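Local coordinates for PTS EIIA type-4 domain-containing protein (Streptococcus agalactiae NEM316, PDB 4TKZ) that probably acts as the EIIA component of a sugar phosphotransferase system, relaying phosphoryl groups during the uptake of sugar into the cell, at residues Ser41-Gln49 with Thr68-Glu79. Sequence-based numbering, arbitrary orientation.
Sequences SNDVRVALQ and TPFNVSSALSVE
V72 lies over the backbone of helix 41-49, its CG1 3.6 Å from R45 CA, while its other methyl packs on the S41 side chain. This is helix-helix packing in the alpha/beta sandwich of a mannose-type EIIA domain: helices 41-52 and 68-76 lie on the same face of a four-stranded parallel sheet of order 2-1-3-4, and the axes of the two segments cross at -50°, 9.4 Å apart at closest approach. With CG1 anti to the backbone N (chi1 163°), V72 turns that methyl onto R45 and V44 CG1, while CG2 is pressed against the hydroxyl of S41 at 3.1 Å from OG, a tight apolar-polar contact. T68 CG2 flanks the same serine one turn earlier. Nearer the sheet, V44 and L48 reach strand 3-9 through V7 and I5. L48 CD2 lies 3.6 Å from S73 CA, beside a serine whose OG is committed to P69 O by a 2.6 Å bond within its own helix; that carbonyl also receives S73 N. L48 and L76 lie alongside each other, pointing in opposite senses, with L48 CG against L76 CD2, which also meets Q49 CG at 3.8 Å. The other methyl, CD1, rests over one face of the R45 guanidinium, offset toward its rim. R45, extended from CG to NE, carries its guanidinium to E79, the last residue of the type I turn that begins at L76. There a salt bridge closes the contact: E79 OE2 takes R45 NH1 at 2.8 Å on its syn lone pair, near the guanidinium plane, and receives a weak bond from NH2 at 3.0 Å.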
# COMPACT_ATOMS: atom_id res chain seq x y z
N SER A 41 2.81 -13.13 -16.92
CA SER A 41 3.82 -12.08 -16.86
C SER A 41 3.85 -11.29 -18.18
O SER A 41 3.95 -10.07 -18.17
CB SER A 41 5.18 -12.68 -16.53
OG SER A 41 6.20 -11.71 -16.54
N ASN A 42 3.75 -11.99 -19.31
CA ASN A 42 3.75 -11.28 -20.58
C ASN A 42 2.55 -10.33 -20.71
O ASN A 42 2.67 -9.26 -21.32
CB ASN A 42 3.81 -12.26 -21.77
CG ASN A 42 4.16 -11.57 -23.08
OD1 ASN A 42 3.29 -11.34 -23.92
ND2 ASN A 42 5.43 -11.21 -23.25
N ASP A 43 1.42 -10.70 -20.13
CA ASP A 43 0.23 -9.85 -20.16
C ASP A 43 0.51 -8.50 -19.50
O ASP A 43 0.12 -7.44 -20.01
CB ASP A 43 -0.94 -10.52 -19.44
CG ASP A 43 -1.50 -11.70 -20.20
OD1 ASP A 43 -1.36 -11.72 -21.44
OD2 ASP A 43 -2.09 -12.59 -19.55
N VAL A 44 1.21 -8.55 -18.37
CA VAL A 44 1.66 -7.34 -17.67
C VAL A 44 2.62 -6.55 -18.54
O VAL A 44 2.54 -5.32 -18.62
CB VAL A 44 2.37 -7.68 -16.35
CG1 VAL A 44 2.76 -6.40 -15.63
CG2 VAL A 44 1.47 -8.51 -15.47
N ARG A 45 3.55 -7.25 -19.19
CA ARG A 45 4.52 -6.58 -20.05
C ARG A 45 3.83 -5.85 -21.20
O ARG A 45 4.20 -4.72 -21.51
CB ARG A 45 5.53 -7.58 -20.62
CG ARG A 45 6.55 -6.93 -21.54
CD ARG A 45 7.66 -7.92 -21.85
NE ARG A 45 8.50 -7.48 -22.96
CZ ARG A 45 9.70 -6.95 -22.82
NH1 ARG A 45 10.40 -6.59 -23.89
NH2 ARG A 45 10.23 -6.79 -21.61
N VAL A 46 2.84 -6.51 -21.80
CA VAL A 46 2.11 -5.93 -22.93
C VAL A 46 1.38 -4.68 -22.48
O VAL A 46 1.43 -3.64 -23.15
CB VAL A 46 1.09 -6.94 -23.50
CG1 VAL A 46 0.08 -6.25 -24.40
CG2 VAL A 46 1.82 -8.02 -24.30
N ALA A 47 0.73 -4.78 -21.33
CA ALA A 47 -0.01 -3.65 -20.79
C ALA A 47 0.92 -2.47 -20.50
O ALA A 47 0.60 -1.32 -20.85
CB ALA A 47 -0.77 -4.06 -19.54
N LEU A 48 2.05 -2.75 -19.87
CA LEU A 48 2.99 -1.68 -19.52
C LEU A 48 3.54 -0.98 -20.75
O LEU A 48 3.56 0.25 -20.81
CB LEU A 48 4.12 -2.19 -18.62
CG LEU A 48 5.04 -1.14 -18.00
CD1 LEU A 48 4.25 -0.13 -17.13
CD2 LEU A 48 6.11 -1.81 -17.16
N GLN A 49 3.99 -1.77 -21.74
CA GLN A 49 4.46 -1.20 -23.00
C GLN A 49 3.46 -0.23 -23.58
O GLN A 49 3.81 0.88 -24.00
CB GLN A 49 4.67 -2.31 -24.04
CG GLN A 49 5.84 -3.22 -23.82
CD GLN A 49 5.92 -4.25 -24.93
OE1 GLN A 49 5.92 -5.46 -24.68
NE2 GLN A 49 5.95 -3.77 -26.16
N THR A 68 6.08 -10.20 -9.78
CA THR A 68 5.90 -10.04 -11.23
C THR A 68 5.75 -8.57 -11.68
O THR A 68 6.44 -8.14 -12.60
CB THR A 68 4.77 -10.93 -11.78
OG1 THR A 68 5.17 -12.30 -11.63
CG2 THR A 68 4.49 -10.65 -13.26
N PRO A 69 4.86 -7.80 -11.02
CA PRO A 69 4.78 -6.38 -11.40
C PRO A 69 6.11 -5.65 -11.33
O PRO A 69 6.41 -4.85 -12.23
CB PRO A 69 3.82 -5.80 -10.34
CG PRO A 69 2.93 -6.92 -10.01
CD PRO A 69 3.81 -8.15 -10.05
N PHE A 70 6.90 -5.90 -10.29
CA PHE A 70 8.17 -5.20 -10.15
C PHE A 70 9.14 -5.74 -11.21
O PHE A 70 9.81 -4.97 -11.90
CB PHE A 70 8.75 -5.42 -8.75
CG PHE A 70 10.10 -4.81 -8.56
CD1 PHE A 70 10.25 -3.47 -8.22
CD2 PHE A 70 11.25 -5.59 -8.72
CE1 PHE A 70 11.51 -2.92 -8.05
CE2 PHE A 70 12.51 -5.05 -8.55
CZ PHE A 70 12.64 -3.72 -8.22
N ASN A 71 9.21 -7.06 -11.32
CA ASN A 71 10.14 -7.69 -12.27
C ASN A 71 9.90 -7.29 -13.73
O ASN A 71 10.84 -6.93 -14.45
CB ASN A 71 10.09 -9.22 -12.13
CG ASN A 71 10.65 -9.72 -10.81
OD1 ASN A 71 11.32 -8.99 -10.07
ND2 ASN A 71 10.38 -10.98 -10.50
N VAL A 72 8.65 -7.35 -14.16
CA VAL A 72 8.28 -6.91 -15.50
C VAL A 72 8.57 -5.43 -15.70
O VAL A 72 9.07 -5.03 -16.75
CB VAL A 72 6.79 -7.18 -15.80
CG1 VAL A 72 6.32 -6.37 -16.99
CG2 VAL A 72 6.55 -8.65 -16.03
N SER A 73 8.25 -4.60 -14.71
CA SER A 73 8.47 -3.17 -14.84
C SER A 73 9.96 -2.83 -14.92
O SER A 73 10.37 -1.99 -15.73
CB SER A 73 7.80 -2.41 -13.69
OG SER A 73 6.42 -2.71 -13.66
N SER A 74 10.76 -3.46 -14.06
CA SER A 74 12.19 -3.22 -14.01
C SER A 74 12.87 -3.61 -15.32
O SER A 74 13.73 -2.89 -15.81
CB SER A 74 12.82 -4.01 -12.86
OG SER A 74 12.42 -3.48 -11.61
N ALA A 75 12.46 -4.75 -15.87
CA ALA A 75 13.05 -5.28 -17.11
C ALA A 75 12.79 -4.36 -18.29
O ALA A 75 13.64 -4.19 -19.17
CB ALA A 75 12.49 -6.66 -17.41
N LEU A 76 11.60 -3.78 -18.31
CA LEU A 76 11.20 -2.91 -19.40
C LEU A 76 11.84 -1.53 -19.26
O LEU A 76 12.07 -0.86 -20.26
CB LEU A 76 9.68 -2.80 -19.46
CG LEU A 76 9.12 -2.25 -20.77
CD1 LEU A 76 9.45 -3.19 -21.94
CD2 LEU A 76 7.61 -2.03 -20.66
N SER A 77 12.12 -1.11 -18.02
CA SER A 77 12.64 0.23 -17.77
C SER A 77 14.02 0.50 -18.38
O SER A 77 14.44 1.64 -18.46
CB SER A 77 12.72 0.50 -16.26
OG SER A 77 13.80 -0.23 -15.70
N VAL A 78 14.72 -0.55 -18.79
CA VAL A 78 16.07 -0.37 -19.33
C VAL A 78 16.12 -0.56 -20.85
O VAL A 78 17.21 -0.66 -21.42
CB VAL A 78 17.08 -1.32 -18.66
CG1 VAL A 78 17.06 -1.15 -17.15
CG2 VAL A 78 16.79 -2.77 -19.02
N GLU A 79 14.96 -0.60 -21.49
CA GLU A 79 14.91 -0.97 -22.91
C GLU A 79 14.69 0.22 -23.84
O GLU A 79 14.86 0.10 -25.06
CB GLU A 79 13.80 -1.99 -23.15
CG GLU A 79 14.00 -3.31 -22.45
CD GLU A 79 13.38 -4.42 -23.23
OE1 GLU A 79 13.90 -4.69 -24.33
OE2 GLU A 79 12.38 -5.01 -22.77